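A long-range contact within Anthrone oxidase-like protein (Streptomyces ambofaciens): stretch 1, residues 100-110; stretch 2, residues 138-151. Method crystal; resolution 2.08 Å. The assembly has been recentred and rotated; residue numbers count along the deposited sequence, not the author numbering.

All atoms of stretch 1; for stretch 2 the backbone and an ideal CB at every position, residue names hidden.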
ATOM      1  N   VAL A 100       3.019  -1.787 -10.794  1.00 16.52           N
ATOM      2  CA  VAL A 100       3.941  -2.594 -10.018  1.00 17.61           C
ATOM      3  C   VAL A 100       5.279  -2.591 -10.736  1.00 20.28           C
ATOM      4  O   VAL A 100       5.344  -2.921 -11.914  1.00 16.18           O
ATOM      5  CB  VAL A 100       3.419  -4.037  -9.862  1.00 18.22           C
ATOM      6  CG1 VAL A 100       4.472  -4.912  -9.162  1.00 13.56           C
ATOM      7  CG2 VAL A 100       2.105  -4.035  -9.085  1.00 17.02           C
ATOM      8  N   ALA A 101       6.344  -2.189 -10.048  1.00 14.69           N
ATOM      9  CA  ALA A 101       7.643  -2.105 -10.705  1.00 16.28           C
ATOM     10  C   ALA A 101       8.487  -3.350 -10.430  1.00 17.73           C
ATOM     11  O   ALA A 101       9.289  -3.774 -11.261  1.00 15.44           O
ATOM     12  CB  ALA A 101       8.393  -0.830 -10.279  1.00 12.45           C
ATOM     13  N   HIS A 102       8.306  -3.938  -9.259  1.00 14.09           N
ATOM     14  CA  HIS A 102       9.183  -5.012  -8.838  1.00 16.08           C
ATOM     15  C   HIS A 102       8.551  -5.815  -7.702  1.00 15.35           C
ATOM     16  O   HIS A 102       7.863  -5.250  -6.849  1.00 12.64           O
ATOM     17  CB  HIS A 102      10.516  -4.407  -8.374  1.00 14.88           C
ATOM     18  CG  HIS A 102      11.574  -5.420  -8.079  1.00 16.90           C
ATOM     19  ND1 HIS A 102      12.400  -5.939  -9.052  1.00 21.37           N
ATOM     20  CD2 HIS A 102      11.948  -6.006  -6.916  1.00 19.36           C
ATOM     21  CE1 HIS A 102      13.240  -6.797  -8.499  1.00 20.88           C
ATOM     22  NE2 HIS A 102      12.990  -6.851  -7.203  1.00 20.17           N
ATOM     23  N   THR A 103       8.776  -7.125  -7.713  1.00 12.60           N
ATOM     24  CA  THR A 103       8.436  -7.974  -6.574  1.00 16.75           C
ATOM     25  C   THR A 103       9.628  -8.838  -6.174  1.00 17.00           C
ATOM     26  O   THR A 103      10.477  -9.201  -6.996  1.00 15.93           O
ATOM     27  CB  THR A 103       7.212  -8.891  -6.842  1.00 17.39           C
ATOM     28  OG1 THR A 103       7.536  -9.865  -7.849  1.00 15.51           O
ATOM     29  CG2 THR A 103       6.028  -8.068  -7.291  1.00 13.71           C
ATOM     30  N   LEU A 104       9.682  -9.155  -4.892  1.00 15.73           N
ATOM     31  CA  LEU A 104      10.694 -10.033  -4.359  1.00 14.21           C
ATOM     32  C   LEU A 104      10.037 -10.839  -3.254  1.00 15.36           C
ATOM     33  O   LEU A 104       9.251 -10.292  -2.485  1.00 13.82           O
ATOM     34  CB  LEU A 104      11.845  -9.211  -3.786  1.00 12.90           C
ATOM     35  CG  LEU A 104      12.883 -10.050  -3.034  1.00 16.30           C
ATOM     36  CD1 LEU A 104      13.538 -11.050  -3.982  1.00 17.87           C
ATOM     37  CD2 LEU A 104      13.924  -9.160  -2.336  1.00 14.41           C
ATOM     38  N   THR A 105      10.315 -12.138  -3.186  1.00 17.76           N
ATOM     39  CA  THR A 105       9.857 -12.926  -2.043  1.00 17.89           C
ATOM     40  C   THR A 105      11.035 -13.604  -1.379  1.00 18.58           C
ATOM     41  O   THR A 105      12.103 -13.732  -1.967  1.00 16.20           O
ATOM     42  CB  THR A 105       8.815 -14.020  -2.409  1.00 21.53           C
ATOM     43  OG1 THR A 105       9.450 -15.058  -3.170  1.00 20.08           O
ATOM     44  CG2 THR A 105       7.626 -13.438  -3.181  1.00 17.54           C
ATOM     45  N   SER A 106      10.823 -14.050  -0.150  1.00 17.41           N
ATOM     46  CA  SER A 106      11.844 -14.769   0.586  1.00 23.94           C
ATOM     47  C   SER A 106      12.399 -15.959  -0.195  1.00 23.73           C
ATOM     48  O   SER A 106      13.531 -16.379   0.030  1.00 29.79           O
ATOM     49  CB  SER A 106      11.286 -15.256   1.925  1.00 22.92           C
ATOM     50  OG  SER A 106      12.347 -15.727   2.735  1.00 32.96           O
ATOM     51  N   ASP A 107      11.611 -16.494  -1.120  1.00 23.38           N
ATOM     52  CA  ASP A 107      11.994 -17.727  -1.804  1.00 28.27           C
ATOM     53  C   ASP A 107      12.310 -17.548  -3.291  1.00 30.96           C
ATOM     54  O   ASP A 107      13.021 -18.364  -3.891  1.00 31.21           O
ATOM     55  CB  ASP A 107      10.910 -18.789  -1.594  1.00 26.88           C
ATOM     56  CG  ASP A 107      10.557 -18.964  -0.125  1.00 34.10           C
ATOM     57  OD1 ASP A 107      11.441 -19.408   0.648  1.00 34.49           O
ATOM     58  OD2 ASP A 107       9.405 -18.644   0.261  1.00 42.55           O
ATOM     59  N   ALA A 108      11.805 -16.476  -3.886  1.00 26.01           N
ATOM     60  CA  ALA A 108      12.021 -16.259  -5.308  1.00 30.50           C
ATOM     61  C   ALA A 108      12.206 -14.788  -5.694  1.00 31.98           C
ATOM     62  O   ALA A 108      11.396 -13.920  -5.337  1.00 27.72           O
ATOM     63  CB  ALA A 108      10.881 -16.877  -6.110  1.00 30.77           C
ATOM     64  N   LEU A 109      13.269 -14.509  -6.440  1.00 29.76           N
ATOM     65  CA  LEU A 109      13.362 -13.224  -7.126  1.00 30.38           C
ATOM     66  C   LEU A 109      12.147 -13.084  -8.058  1.00 34.51           C
ATOM     67  O   LEU A 109      11.875 -13.977  -8.872  1.00 31.09           O
ATOM     68  CB  LEU A 109      14.667 -13.129  -7.923  1.00 32.86           C
ATOM     69  CG  LEU A 109      15.988 -13.079  -7.148  1.00 31.86           C
ATOM     70  CD1 LEU A 109      16.093 -11.808  -6.299  1.00 27.92           C
ATOM     71  CD2 LEU A 109      16.154 -14.322  -6.286  1.00 33.70           C
ATOM     72  N   GLY A 110      11.410 -11.981  -7.924  1.00 27.32           N
ATOM     73  CA  GLY A 110      10.218 -11.742  -8.727  1.00 26.06           C
ATOM     74  C   GLY A 110       9.066 -12.705  -8.451  1.00 29.16           C
ATOM     75  O   GLY A 110       8.219 -12.926  -9.314  1.00 30.03           O
ATOM     76  N   UNK A 138      15.405   5.634  -7.830  1.00 14.10           N
ATOM     77  CA  UNK A 138      14.696   5.174  -6.638  1.00 12.81           C
ATOM     78  C   UNK A 138      14.108   3.776  -6.833  1.00 12.02           C
ATOM     79  O   UNK A 138      14.207   2.924  -5.959  1.00  9.39           O
ATOM     80  CB  UNK A 138      13.585   6.161  -6.274  1.00 12.81           C
ATOM     81  N   UNK A 139      13.472   3.562  -7.980  1.00 12.33           N
ATOM     82  CA  UNK A 139      12.835   2.289  -8.276  1.00 11.85           C
ATOM     83  C   UNK A 139      13.863   1.169  -8.356  1.00 13.04           C
ATOM     84  O   UNK A 139      13.656   0.073  -7.839  1.00 11.89           O
ATOM     85  CB  UNK A 139      12.048   2.379  -9.585  1.00 11.85           C
ATOM     86  N   UNK A 140      14.973   1.442  -9.033  1.00 15.02           N
ATOM     87  CA  UNK A 140      16.035   0.454  -9.132  1.00 14.16           C
ATOM     88  C   UNK A 140      16.623   0.129  -7.767  1.00 13.31           C
ATOM     89  O   UNK A 140      16.844  -1.036  -7.446  1.00 13.70           O
ATOM     90  CB  UNK A 140      17.135   0.952 -10.072  1.00 14.16           C
ATOM     91  N   UNK A 141      16.869   1.160  -6.962  1.00 13.22           N
ATOM     92  CA  UNK A 141      17.440   0.966  -5.632  1.00 13.21           C
ATOM     93  C   UNK A 141      16.536   0.149  -4.720  1.00 13.48           C
ATOM     94  O   UNK A 141      17.021  -0.730  -3.992  1.00 13.41           O
ATOM     95  CB  UNK A 141      17.727   2.323  -4.986  1.00 13.21           C
ATOM     96  N   UNK A 142      15.238   0.455  -4.742  1.00 11.14           N
ATOM     97  CA  UNK A 142      14.274  -0.191  -3.832  1.00 11.74           C
ATOM     98  C   UNK A 142      14.004  -1.627  -4.227  1.00 10.53           C
ATOM     99  O   UNK A 142      13.819  -2.480  -3.367  1.00 12.85           O
ATOM    100  CB  UNK A 142      12.957   0.587  -3.806  1.00 11.74           C
ATOM    101  N   UNK A 143      13.974  -1.885  -5.535  1.00 13.17           N
ATOM    102  CA  UNK A 143      13.619  -3.192  -6.046  1.00 12.46           C
ATOM    103  C   UNK A 143      14.839  -4.086  -6.152  1.00 14.91           C
ATOM    104  O   UNK A 143      15.236  -4.714  -5.166  1.00 14.43           O
ATOM    105  CB  UNK A 143      12.935  -3.064  -7.409  1.00 12.46           C
ATOM    106  N   UNK A 144      15.440  -4.152  -7.351  1.00 15.48           N
ATOM    107  CA  UNK A 144      16.642  -4.976  -7.582  1.00 16.48           C
ATOM    108  C   UNK A 144      17.740  -4.657  -6.575  1.00 13.33           C
ATOM    109  O   UNK A 144      18.475  -5.548  -6.163  1.00 17.87           O
ATOM    110  CB  UNK A 144      17.170  -4.764  -9.002  1.00 16.48           C
ATOM    111  N   UNK A 145      17.841  -3.394  -6.176  1.00 11.60           N
ATOM    112  CA  UNK A 145      18.849  -2.973  -5.214  1.00 11.54           C
ATOM    113  C   UNK A 145      18.760  -3.665  -3.863  1.00 15.83           C
ATOM    114  O   UNK A 145      19.751  -3.737  -3.121  1.00 11.89           O
ATOM    115  CB  UNK A 145      18.747  -1.461  -5.006  1.00 11.54           C
ATOM    116  N   UNK A 146      17.578  -4.180  -3.534  1.00 12.75           N
ATOM    117  CA  UNK A 146      17.370  -4.819  -2.239  1.00 13.34           C
ATOM    118  C   UNK A 146      17.134  -6.335  -2.301  1.00 14.78           C
ATOM    119  O   UNK A 146      16.390  -6.902  -1.498  1.00 12.89           O
ATOM    120  CB  UNK A 146      16.177  -4.157  -1.545  1.00 13.34           C
ATOM    121  N   UNK A 147      17.782  -6.991  -3.251  1.00 15.30           N
ATOM    122  CA  UNK A 147      17.708  -8.442  -3.328  1.00 16.08           C
ATOM    123  C   UNK A 147      18.121  -9.080  -1.994  1.00 17.38           C
ATOM    124  O   UNK A 147      17.652 -10.161  -1.650  1.00 18.64           O
ATOM    125  CB  UNK A 147      18.594  -8.957  -4.464  1.00 16.08           C
ATOM    126  N   UNK A 148      18.979  -8.405  -1.231  1.00 11.57           N
ATOM    127  CA  UNK A 148      19.463  -8.967   0.031  1.00 14.88           C
ATOM    128  C   UNK A 148      18.323  -9.254   1.009  1.00 16.80           C
ATOM    129  O   UNK A 148      18.478 -10.057   1.925  1.00 17.15           O
ATOM    130  CB  UNK A 148      20.469  -8.012   0.677  1.00 14.88           C
ATOM    131  N   UNK A 149      17.193  -8.572   0.839  1.00 17.65           N
ATOM    132  CA  UNK A 149      16.082  -8.704   1.784  1.00 14.56           C
ATOM    133  C   UNK A 149      15.633 -10.155   1.928  1.00 16.25           C
ATOM    134  O   UNK A 149      15.275 -10.588   3.015  1.00 14.19           O
ATOM    135  CB  UNK A 149      14.903  -7.838   1.337  1.00 14.56           C
ATOM    136  N   UNK A 150      15.658 -10.896   0.824  1.00 15.99           N
ATOM    137  CA  UNK A 150      15.185 -12.280   0.819  1.00 17.31           C
ATOM    138  C   UNK A 150      15.913 -13.164   1.829  1.00 20.87           C
ATOM    139  O   UNK A 150      15.410 -14.228   2.199  1.00 21.93           O
ATOM    140  CB  UNK A 150      15.342 -12.874  -0.582  1.00 17.31           C
ATOM    141  N   UNK A 151      17.093 -12.737   2.272  1.00 15.65           N
ATOM    142  CA  UNK A 151      17.833 -13.505   3.263  1.00 17.45           C
ATOM    143  C   UNK A 151      17.782 -12.888   4.661  1.00 22.28           C
ATOM    144  O   UNK A 151      18.393 -13.397   5.588  1.00 23.32           O
ATOM    145  CB  UNK A 151      19.290 -13.645   2.818  1.00 17.45           C
TER

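Stretch 1 is a strand through residue 105, followed by a loop or turn. Ala101, His102 and Leu104 point toward stretch 2, which runs past them as the end of a helix and then a 3-10 segment.

Position 138 is helical and out of reach of stretch 1, so the choice is open. It is Ala138.

Position 139 points sideways, with its ideal CB 4.9 Å from Ala101 CB. A flexible apolar side chain could turn back onto that methyl; several would do. It is Leu139, and its CD2 lies 4.0 Å from Ala101 CB.

Positions 140 and 141 are helical, with nothing of stretch 1 near their ideal CB. Many residues would suit. They are Asp140 and Ala141. Position 142 points sideways without reaching stretch 1, and is equally open. It is Leu142.

Position 143 is tightly restricted by His102. The chain leaves helical phi/psi here, and the ideal CB points toward stretch 1, 2.8 Å from His102 CG. That is a clash, so only glycine fits with this backbone and ring. It is Gly143. Its CA packs over the face of the His102 ring, 3.4 Å from His102 CD2. A water joins the two residues, 2.9 Å from His102 NE2 and 2.9 Å from Gly143 O, to which it donates.

Position 144 has its CB pointing away, so many side chains would fit; phi, -53°, also allows proline. It is Pro144. Its CD sits over the same ring face as Gly143 CA, in a CH-pi contact 3.8 Å from the His102 ring centroid.

Position 145 points away from stretch 1, but an ideal CB would lie 2.1 Å from Ala141 O. Glycine is required by stretch 2 itself. It is Gly145.

Position 146 points sideways, little constrained by stretch 1. It is Gln146. Its NE2 donates to Leu142 O at 3.0 Å, while Gln146 O lies 3.4 Å from Leu104 CD2.

Position 147 has its ideal CB near the ends of Leu104 and Leu109. A small apolar group suits. It is Ala147, with CB 4.2 Å from Leu109 CD1.

Position 148 points away; many residues would do. It is Phe148.

Position 149 points sideways, with its ideal CB 4.0 Å from Leu104 CD2. An apolar residue suits. It is Leu149, whose CB makes that contact.

Position 150 has its CA 4.2 Å from Ser106 CA. Its ideal CB is 3.6 Å from Thr105 O, so a small residue fits well. It is Ala150, with CB also 4.2 Å from Leu104 CD1.

Position 151 points away and is permissive. It is Gln151.

Stretch 2, residues 138-151: ALDALGPGQAFLAQ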
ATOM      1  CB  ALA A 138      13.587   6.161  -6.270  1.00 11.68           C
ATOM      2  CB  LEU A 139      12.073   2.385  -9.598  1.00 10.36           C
ATOM      3  CG  LEU A 139      10.815   3.253  -9.597  1.00 12.54           C
ATOM      4  CD1 LEU A 139      10.286   3.425 -11.023  1.00 17.43           C
ATOM      5  CD2 LEU A 139       9.757   2.600  -8.711  1.00 13.91           C
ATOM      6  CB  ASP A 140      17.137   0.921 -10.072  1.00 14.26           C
ATOM      7  CG  ASP A 140      18.105  -0.186 -10.397  1.00 20.07           C
ATOM      8  OD1 ASP A 140      17.713  -1.101 -11.160  1.00 20.63           O
ATOM      9  OD2 ASP A 140      19.242  -0.154  -9.881  1.00 20.86           O
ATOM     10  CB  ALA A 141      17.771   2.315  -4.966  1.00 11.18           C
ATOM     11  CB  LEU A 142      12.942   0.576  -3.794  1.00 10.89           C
ATOM     12  CG  LEU A 142      12.920   1.882  -3.012  1.00 10.89           C
ATOM     13  CD1 LEU A 142      11.658   2.658  -3.333  1.00  9.18           C
ATOM     14  CD2 LEU A 142      13.023   1.581  -1.513  1.00 10.80           C
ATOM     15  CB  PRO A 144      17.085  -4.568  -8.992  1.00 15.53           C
ATOM     16  CG  PRO A 144      15.839  -4.061  -9.657  1.00 18.91           C
ATOM     17  CD  PRO A 144      15.001  -3.439  -8.568  1.00 14.81           C
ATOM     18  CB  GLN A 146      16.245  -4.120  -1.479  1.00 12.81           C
ATOM     19  CG  GLN A 146      16.528  -2.636  -1.254  1.00 13.17           C
ATOM     20  CD  GLN A 146      15.642  -2.031  -0.186  1.00 15.46           C
ATOM     21  OE1 GLN A 146      16.098  -1.742   0.918  1.00 17.16           O
ATOM     22  NE2 GLN A 146      14.374  -1.823  -0.515  1.00 14.88           N
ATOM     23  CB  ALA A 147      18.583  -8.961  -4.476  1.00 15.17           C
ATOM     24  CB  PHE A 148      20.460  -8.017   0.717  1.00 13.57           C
ATOM     25  CG  PHE A 148      19.819  -6.757   1.226  1.00 14.29           C
ATOM     26  CD1 PHE A 148      19.716  -5.636   0.412  1.00 14.29           C
ATOM     27  CD2 PHE A 148      19.276  -6.709   2.504  1.00 14.65           C
ATOM     28  CE1 PHE A 148      19.102  -4.474   0.874  1.00 14.26           C
ATOM     29  CE2 PHE A 148      18.659  -5.557   2.969  1.00 16.97           C
ATOM     30  CZ  PHE A 148      18.570  -4.435   2.153  1.00 13.89           C
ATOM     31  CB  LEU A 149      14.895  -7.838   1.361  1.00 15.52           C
ATOM     32  CG  LEU A 149      14.939  -6.325   1.607  1.00 13.56           C
ATOM     33  CD1 LEU A 149      13.752  -5.685   0.904  1.00  9.83           C
ATOM     34  CD2 LEU A 149      14.943  -6.008   3.104  1.00 12.01           C
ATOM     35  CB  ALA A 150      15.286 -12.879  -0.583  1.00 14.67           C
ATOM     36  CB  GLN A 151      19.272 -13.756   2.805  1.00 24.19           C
ATOM     37  CG  GLN A 151      19.388 -14.805   1.688  1.00 18.06           C
ATOM     38  CD  GLN A 151      19.012 -14.255   0.328  1.00 25.17           C
ATOM     39  OE1 GLN A 151      18.270 -14.885  -0.438  1.00 28.34           O
ATOM     40  NE2 GLN A 151      19.532 -13.076   0.009  1.00 23.56           N
TER
HETATM   41  O   HOH W   1      15.025  -7.616  -5.315  1.00 22.60           O
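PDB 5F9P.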